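Local coordinates for Endoglucanase(Endo-1,4-beta-glucanase)protein (PDB 6R2J) that probably hydrolyses beta-1,4-glycosidic bonds in cellulose-type glucans, as a glycoside hydrolase family 5 endoglucanase, and holds cellobiose here, at residues W179-A182 against Y183-P186; L270-L273 against N274-V278; I238-L241 against Q242-Q246. All blocks are in the same frame, centred on the assembly; numbering follows the deposited sequence.

Contact 1 of 3, residues W179-A182 against Y183-P186. With BGC (beta-D-glucopyranose), chain E; BGC (beta-D-glucopyranose), chain B.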
loop_
_atom_site.group_PDB
_atom_site.type_symbol
_atom_site.label_atom_id
_atom_site.label_comp_id
_atom_site.label_asym_id
_atom_site.label_seq_id
_atom_site.Cartn_x
_atom_site.Cartn_y
_atom_site.Cartn_z
ATOM N N TRP A 179 -10.491 3.889 -7.448
ATOM C CA TRP A 179 -9.214 3.175 -7.399
ATOM C C TRP A 179 -8.196 3.878 -6.505
ATOM O O TRP A 179 -6.985 3.758 -6.710
ATOM C CB TRP A 179 -8.623 2.884 -8.779
ATOM C CG TRP A 179 -9.582 2.223 -9.760
ATOM C CD1 TRP A 179 -10.555 2.852 -10.489
ATOM C CD2 TRP A 179 -9.636 0.828 -10.148
ATOM N NE1 TRP A 179 -11.219 1.939 -11.291
ATOM C CE2 TRP A 179 -10.664 0.697 -11.110
ATOM C CE3 TRP A 179 -8.929 -0.318 -9.773
ATOM C CZ2 TRP A 179 -10.980 -0.537 -11.712
ATOM C CZ3 TRP A 179 -9.254 -1.533 -10.373
ATOM C CH2 TRP A 179 -10.265 -1.628 -11.325
ATOM N N SER A 180 -8.685 4.650 -5.532
ATOM C CA SER A 180 -7.846 5.476 -4.661
ATOM C C SER A 180 -6.856 6.330 -5.462
ATOM O O SER A 180 -5.719 6.550 -5.052
ATOM C CB SER A 180 -7.123 4.660 -3.601
ATOM O OG SER A 180 -6.843 5.493 -2.483
ATOM N N SER A 181 -7.334 6.870 -6.578
ATOM C CA SER A 181 -6.583 7.845 -7.351
ATOM C C SER A 181 -6.289 9.116 -6.562
ATOM O O SER A 181 -7.186 9.750 -6.004
ATOM C CB SER A 181 -7.409 8.203 -8.588
ATOM O OG SER A 181 -6.852 9.307 -9.264
ATOM N N ALA A 182 -5.022 9.511 -6.570
ATOM C CA ALA A 182 -4.616 10.741 -5.907
ATOM C C ALA A 182 -5.116 11.973 -6.657
ATOM O O ALA A 182 -5.594 12.936 -6.042
ATOM C CB ALA A 182 -3.092 10.763 -5.802
ATOM N N TYR A 183 -5.029 11.961 -7.987
ATOM C CA TYR A 183 -5.450 13.115 -8.774
ATOM C C TYR A 183 -6.934 13.409 -8.571
ATOM O O TYR A 183 -7.347 14.575 -8.454
ATOM C CB TYR A 183 -5.138 12.836 -10.258
ATOM C CG TYR A 183 -5.626 13.922 -11.170
ATOM C CD1 TYR A 183 -4.943 15.137 -11.260
ATOM C CD2 TYR A 183 -6.807 13.771 -11.903
ATOM C CE1 TYR A 183 -5.416 16.164 -12.060
ATOM C CE2 TYR A 183 -7.286 14.799 -12.688
ATOM C CZ TYR A 183 -6.582 15.975 -12.766
ATOM O OH TYR A 183 -7.043 16.985 -13.553
ATOM N N HIS A 184 -7.748 12.356 -8.504
ATOM C CA HIS A 184 -9.190 12.492 -8.436
ATOM C C HIS A 184 -9.706 12.629 -7.012
ATOM O O HIS A 184 -10.915 12.855 -6.841
ATOM C CB HIS A 184 -9.862 11.274 -9.105
ATOM C CG HIS A 184 -9.524 11.110 -10.562
ATOM N ND1 HIS A 184 -8.556 10.239 -11.023
ATOM C CD2 HIS A 184 -10.032 11.716 -11.664
ATOM C CE1 HIS A 184 -8.482 10.322 -12.343
ATOM N NE2 HIS A 184 -9.374 11.206 -12.758
ATOM N N TRP A 185 -8.821 12.488 -6.011
ATOM C CA TRP A 185 -9.221 12.402 -4.613
ATOM C C TRP A 185 -10.176 13.515 -4.183
ATOM O O TRP A 185 -11.202 13.211 -3.550
ATOM C CB TRP A 185 -7.934 12.391 -3.777
ATOM C CG TRP A 185 -8.215 12.061 -2.400
ATOM C CD1 TRP A 185 -8.683 12.909 -1.429
ATOM C CD2 TRP A 185 -8.093 10.787 -1.800
ATOM N NE1 TRP A 185 -8.897 12.218 -0.265
ATOM C CE2 TRP A 185 -8.519 10.914 -0.458
ATOM C CE3 TRP A 185 -7.671 9.541 -2.261
ATOM C CZ2 TRP A 185 -8.531 9.820 0.438
ATOM C CZ3 TRP A 185 -7.677 8.469 -1.380
ATOM C CH2 TRP A 185 -8.100 8.614 -0.043
ATOM N N PRO A 186 -9.902 14.795 -4.465
ATOM C CA PRO A 186 -10.757 15.860 -3.915
ATOM C C PRO A 186 -12.124 15.877 -4.531
ATOM O O PRO A 186 -13.048 16.455 -3.951
ATOM C CB PRO A 186 -10.016 17.158 -4.255
ATOM C CG PRO A 186 -8.712 16.778 -4.731
ATOM C CD PRO A 186 -8.737 15.334 -5.195
HETATM C C2 BGC E . -6.735 4.992 -11.059
HETATM C C3 BGC E . -6.190 5.344 -9.711
HETATM C C4 BGC E . -5.333 4.174 -9.356
HETATM C C5 BGC E . -4.637 3.461 -10.473
HETATM C C6 BGC E . -3.834 2.413 -9.761
HETATM C C1 BGC E . -6.070 4.092 -12.131
HETATM O O2 BGC E . -7.344 6.249 -11.564
HETATM O O3 BGC E . -7.215 5.534 -8.729
HETATM O O4 BGC E . -4.575 4.803 -8.349
HETATM O O5 BGC E . -5.700 2.874 -11.365
HETATM O O6 BGC E . -3.504 1.390 -10.737
HETATM C C2 BGC B . -7.703 0.735 -14.233
HETATM C C3 BGC B . -7.425 1.630 -13.053
HETATM C C4 BGC B . -7.326 2.979 -13.709
HETATM C C5 BGC B . -8.620 3.400 -14.485
HETATM C C6 BGC B . -8.493 4.720 -15.282
HETATM C C1 BGC B . -9.119 1.007 -14.774
HETATM O O1 BGC B . -9.588 0.123 -15.742
HETATM O O2 BGC B . -7.670 -0.652 -13.926
HETATM O O3 BGC B . -6.168 1.451 -12.391
HETATM O O4 BGC B . -7.107 4.169 -12.963
HETATM O O5 BGC B . -9.277 2.403 -15.361
HETATM O O6 BGC B . -7.755 5.628 -14.477
HETATM O O HOH W 1 -4.044 9.389 -9.617
#

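Contact 2 of 3, residues L270-L273 against N274-V278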
loop_
_atom_site.group_PDB
_atom_site.type_symbol
_atom_site.label_atom_id
_atom_site.label_comp_id
_atom_site.label_asym_id
_atom_site.label_seq_id
_atom_site.Cartn_x
_atom_site.Cartn_y
_atom_site.Cartn_z
ATOM N N LEU A 270 9.000 12.093 -5.914
ATOM C CA LEU A 270 9.608 11.795 -4.620
ATOM C C LEU A 270 10.132 13.061 -3.935
ATOM O O LEU A 270 10.040 13.187 -2.708
ATOM C CB LEU A 270 10.709 10.744 -4.789
ATOM C CG LEU A 270 10.212 9.321 -5.093
ATOM C CD1 LEU A 270 11.403 8.326 -5.208
ATOM C CD2 LEU A 270 9.236 8.784 -4.070
ATOM N N ALA A 271 10.670 14.012 -4.711
ATOM C CA ALA A 271 11.153 15.261 -4.135
ATOM C C ALA A 271 10.012 16.025 -3.488
ATOM O O ALA A 271 10.134 16.509 -2.356
ATOM C CB ALA A 271 11.813 16.106 -5.231
ATOM N N TYR A 272 8.877 16.109 -4.193
ATOM C CA TYR A 272 7.676 16.753 -3.672
ATOM C C TYR A 272 7.148 16.034 -2.439
ATOM O O TYR A 272 6.721 16.669 -1.470
ATOM C CB TYR A 272 6.608 16.741 -4.769
ATOM C CG TYR A 272 5.258 17.251 -4.347
ATOM C CD1 TYR A 272 5.107 18.549 -3.860
ATOM C CD2 TYR A 272 4.117 16.450 -4.468
ATOM C CE1 TYR A 272 3.875 19.039 -3.482
ATOM C CE2 TYR A 272 2.860 16.931 -4.095
ATOM C CZ TYR A 272 2.747 18.226 -3.602
ATOM O OH TYR A 272 1.515 18.719 -3.241
ATOM N N LEU A 273 7.143 14.708 -2.461
ATOM C CA LEU A 273 6.711 13.966 -1.286
ATOM C C LEU A 273 7.574 14.283 -0.076
ATOM O O LEU A 273 7.055 14.509 1.020
ATOM C CB LEU A 273 6.737 12.487 -1.618
ATOM C CG LEU A 273 5.698 12.150 -2.677
ATOM C CD1 LEU A 273 5.621 10.631 -2.753
ATOM C CD2 LEU A 273 4.341 12.743 -2.366
ATOM N N ASN A 274 8.893 14.327 -0.261
ATOM C CA ASN A 274 9.788 14.660 0.838
ATOM C C ASN A 274 9.485 16.040 1.388
ATOM O O ASN A 274 9.476 16.232 2.608
ATOM C CB ASN A 274 11.250 14.609 0.392
ATOM C CG ASN A 274 11.892 13.258 0.628
ATOM O OD1 ASN A 274 11.291 12.373 1.221
ATOM N ND2 ASN A 274 13.118 13.095 0.169
ATOM N N ASP A 275 9.225 17.019 0.501
ATOM C CA ASP A 275 8.965 18.383 0.964
ATOM C C ASP A 275 7.756 18.437 1.899
ATOM O O ASP A 275 7.624 19.375 2.705
ATOM C CB ASP A 275 8.715 19.288 -0.239
ATOM C CG ASP A 275 9.912 19.408 -1.129
ATOM O OD1 ASP A 275 11.057 19.196 -0.636
ATOM O OD2 ASP A 275 9.699 19.734 -2.327
ATOM N N ASN A 276 6.849 17.459 1.777
ATOM C CA ASN A 276 5.661 17.356 2.617
ATOM C C ASN A 276 5.747 16.241 3.665
ATOM O O ASN A 276 4.792 16.065 4.440
ATOM C CB ASN A 276 4.424 17.129 1.755
ATOM C CG ASN A 276 4.103 18.313 0.912
ATOM O OD1 ASN A 276 3.377 19.212 1.346
ATOM N ND2 ASN A 276 4.672 18.350 -0.305
ATOM N N CYS A 277 6.886 15.549 3.755
ATOM C CA CYS A 277 7.108 14.400 4.682
ATOM C C CYS A 277 6.011 13.338 4.483
ATOM O O CYS A 277 5.519 12.808 5.486
ATOM C CB CYS A 277 7.124 14.841 6.143
ATOM S SG CYS A 277 8.479 15.962 6.589
ATOM N N VAL A 278 5.662 13.021 3.231
ATOM C CA VAL A 278 4.598 12.072 2.894
ATOM C C VAL A 278 5.270 10.779 2.412
ATOM O O VAL A 278 6.092 10.839 1.482
ATOM C CB VAL A 278 3.639 12.626 1.827
ATOM C CG1 VAL A 278 2.834 11.512 1.226
ATOM C CG2 VAL A 278 2.751 13.709 2.451
#

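Contact 3 of 3, residues I238-L241 against Q242-Q246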
loop_
_atom_site.group_PDB
_atom_site.type_symbol
_atom_site.label_atom_id
_atom_site.label_comp_id
_atom_site.label_asym_id
_atom_site.label_seq_id
_atom_site.Cartn_x
_atom_site.Cartn_y
_atom_site.Cartn_z
ATOM N N ILE A 238 -2.522 15.834 -1.507
ATOM C CA ILE A 238 -1.818 16.565 -0.447
ATOM C C ILE A 238 -2.659 17.745 0.030
ATOM O O ILE A 238 -2.818 17.981 1.232
ATOM C CB ILE A 238 -0.429 17.011 -0.952
ATOM C CG1 ILE A 238 0.383 15.780 -1.387
ATOM C CG2 ILE A 238 0.249 17.926 0.078
ATOM C CD1 ILE A 238 0.196 14.551 -0.572
ATOM N N GLU A 239 -3.225 18.498 -0.908
ATOM C CA GLU A 239 -3.995 19.678 -0.545
ATOM C C GLU A 239 -5.253 19.298 0.211
ATOM O O GLU A 239 -5.625 19.964 1.183
ATOM C CB GLU A 239 -4.354 20.471 -1.803
ATOM C CG GLU A 239 -3.160 21.252 -2.357
ATOM C CD GLU A 239 -3.513 22.103 -3.523
ATOM O OE1 GLU A 239 -4.711 22.175 -3.825
ATOM O OE2 GLU A 239 -2.606 22.682 -4.148
ATOM N N TRP A 240 -5.908 18.218 -0.200
ATOM C CA TRP A 240 -7.034 17.697 0.569
ATOM C C TRP A 240 -6.599 17.237 1.954
ATOM O O TRP A 240 -7.288 17.504 2.947
ATOM C CB TRP A 240 -7.648 16.516 -0.176
ATOM C CG TRP A 240 -8.868 15.968 0.420
ATOM C CD1 TRP A 240 -10.166 16.323 0.133
ATOM C CD2 TRP A 240 -8.945 14.923 1.390
ATOM N NE1 TRP A 240 -11.037 15.576 0.886
ATOM C CE2 TRP A 240 -10.315 14.708 1.667
ATOM C CE3 TRP A 240 -7.991 14.154 2.070
ATOM C CZ2 TRP A 240 -10.753 13.748 2.600
ATOM C CZ3 TRP A 240 -8.433 13.184 2.994
ATOM C CH2 TRP A 240 -9.793 12.999 3.249
ATOM N N LEU A 241 -5.469 16.526 2.043
ATOM C CA LEU A 241 -4.928 16.159 3.352
ATOM C C LEU A 241 -4.667 17.390 4.229
ATOM O O LEU A 241 -5.110 17.454 5.377
ATOM C CB LEU A 241 -3.647 15.354 3.172
ATOM C CG LEU A 241 -3.885 13.988 2.528
ATOM C CD1 LEU A 241 -2.533 13.423 2.043
ATOM C CD2 LEU A 241 -4.544 13.010 3.435
ATOM N N GLN A 242 -3.954 18.381 3.713
ATOM C CA GLN A 242 -3.678 19.555 4.531
ATOM C C GLN A 242 -4.963 20.225 4.990
ATOM O O GLN A 242 -5.076 20.635 6.154
ATOM C CB GLN A 242 -2.792 20.529 3.755
ATOM C CG GLN A 242 -1.410 19.943 3.412
ATOM C CD GLN A 242 -0.543 20.875 2.590
ATOM O OE1 GLN A 242 0.621 21.132 2.937
ATOM N NE2 GLN A 242 -1.109 21.398 1.499
ATOM N N LYS A 243 -5.944 20.357 4.095
ATOM C CA LYS A 243 -7.163 21.072 4.457
ATOM C C LYS A 243 -7.941 20.328 5.535
ATOM O O LYS A 243 -8.493 20.949 6.450
ATOM C CB LYS A 243 -8.025 21.317 3.218
ATOM C CG LYS A 243 -7.447 22.352 2.250
ATOM C CD LYS A 243 -8.107 23.717 2.456
ATOM C CE LYS A 243 -7.116 24.848 2.213
ATOM N NZ LYS A 243 -7.747 26.197 2.301
ATOM N N HIS A 244 -7.987 19.003 5.455
ATOM C CA HIS A 244 -8.690 18.216 6.456
ATOM C C HIS A 244 -7.843 17.858 7.665
ATOM O O HIS A 244 -8.331 17.137 8.537
ATOM C CB HIS A 244 -9.202 16.944 5.825
ATOM C CG HIS A 244 -10.307 17.191 4.878
ATOM N ND1 HIS A 244 -10.088 17.565 3.575
ATOM C CD2 HIS A 244 -11.641 17.211 5.065
ATOM C CE1 HIS A 244 -11.250 17.763 2.981
ATOM N NE2 HIS A 244 -12.209 17.545 3.863
ATOM N N GLY A 245 -6.607 18.343 7.734
ATOM C CA GLY A 245 -5.731 18.055 8.853
ATOM C C GLY A 245 -5.358 16.596 9.012
ATOM O O GLY A 245 -5.223 16.114 10.145
ATOM N N GLN A 246 -5.129 15.895 7.912
ATOM C CA GLN A 246 -4.936 14.451 7.950
ATOM C C GLN A 246 -3.592 14.075 7.352
ATOM O O GLN A 246 -2.973 14.863 6.621
ATOM C CB GLN A 246 -6.043 13.738 7.163
ATOM C CG GLN A 246 -7.452 14.104 7.678
ATOM C CD GLN A 246 -7.634 13.681 9.147
ATOM O OE1 GLN A 246 -8.384 14.296 9.908
ATOM N NE2 GLN A 246 -6.952 12.618 9.533
#

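Contact 1 of 3, residues W179-A182 against Y183-P186
Ser181 and His184 carry the polar side of this turn: OG of Ser181 lies 2.6 Å from ND1 of His184, near the plane of the imidazole and at its edge, in a hydrogen bond whose direction is open. The serine hydroxyl points away from its own backbone N (chi1 170°), which turns it onto the following residues. There it also meets a water at 2.8 Å, and the same water accepts from Tyr183 N. In the backbone, Trp185 N donates to Ala182 O at 3.3 Å and so closes the turn that leads toward the helix around 185-188.

Among the rings, Trp185 turns an edge to the serines, with its CZ3 3.3 Å from OG of Ser180, a hydroxyl that is hydrogen-bonded to Gly176 N. Tyr183 CD2 sits over one face of the His184 imidazole, and Phe213 meets both rings.

The sugar contacts come from the start of the segment. One glucose lies over the Trp179 indole, its C3 3.7 Å from CD2, while His146 stacks on the same tryptophan. The other glucose brings O3 to 2.7 Å from Trp179 O, and its O4 makes a weak bond to that carbonyl. An aromatic platform beneath a pyranose is the classic carbohydrate-binding arrangement, here in the glycan pocket beyond strand 171-175 of a TIM barrel.

Contact 2 of 3, residues L270-L273 against N274-V278
Asn276 folds its amide back over Tyr272 and grips the same residue twice. Its ND2 donates to Tyr272 O at 2.9 Å, with the acceptor lying in the amide plane, and also sits over one face of the tyrosine ring, 3.3 Å from CE1. Ring and amide planes are 72° apart. The asparagine places CG anti to its carbonyl carbon (chi1 -67°), which brings the amide back along the helix; a weak bond from Asn276 N reaches Tyr272 O as well.

One residue on, Leu273 O takes two donors from opposite faces of its plane, Asn276 N at 3.1 Å and Val278 N at 3.0 Å, the latter nearly straight at 174°. Leu273 CD2 meets Val278 CG1 at 4.1 Å on the buried side.

Further out, Ile238 of helix 229-244 touches both Tyr272 and Asn276. The Asn274 amide is held by His14 NE2 at its OD1 and by His313 O at its ND2, fastening the helix beside strand 14-18. Cys277 is disulfide-bonded to Cys318. Its positive phi, with Val278 N bonded to Leu273 O and Cys277 N to Asn274 O, makes a Schellman motif at the end of helix 260-276, just before barrel strand 280-285.

Contact 3 of 3, residues I238-L241 against Q242-Q246
Gln242 N donates to Ile238 O at 2.8 Å, a nearly straight bond in the last turns of helix 229-244, which closes in a Schellman motif on the outside of the TIM barrel. The Gln242 side chain runs out over the turn before it, its CG 3.3 Å from Ile238 O and its amide carbon CD beside Ile238 CG2. Lys243 N continues the helical pattern to Glu239 O.

His244 holds Trp240 O with two donors, its backbone N and its ND1, the ND1 bond at 2.9 Å lying in the imidazole plane, and the two come from opposite faces of the carbonyl plane. With CG set beside its own backbone N (chi1 -70°), the imidazole tucks under the indole, obliquely: the centroids of the imidazole and of the five-membered ring of Trp240 lie 3.9 Å apart, their planes at 31°. Trp240 NE1 is meanwhile taken by Ala190 O. A leucine in place of Trp240 would probably leave Ala190 O without this donor and the His244 ring without its flat aromatic cover.

At Gly245 the chain leaves helical geometry, with positive phi, a backbone shape that favours glycine; its N returns to Gln242 O. Gln246 N reaches back 3.0 Å to Leu241 O, while its CB rests 4.1 Å from Leu241 CD2.

All three contacts lie in one TIM-barrel domain and follow each other along the chain in the order contact 1, contact 3, contact 2. Contact 1 belongs to the glycan pocket, whereas contacts 2 and 3 finish helices 260-276 and 229-244, each ahead of a barrel strand, 280-285 and 248-252. Contacts 1 and 3 have centres 13 Å apart and touch where Trp185 NE1 comes 3.2 Å from Trp240 CE3; contacts 2 and 3, 14 Å apart, meet through Ile238. Contacts 1 and 2 do not touch, their nearest atoms being about 8 Å apart. Helix 229-244 thus packs between the sugar-binding turn and the neighbouring helix end.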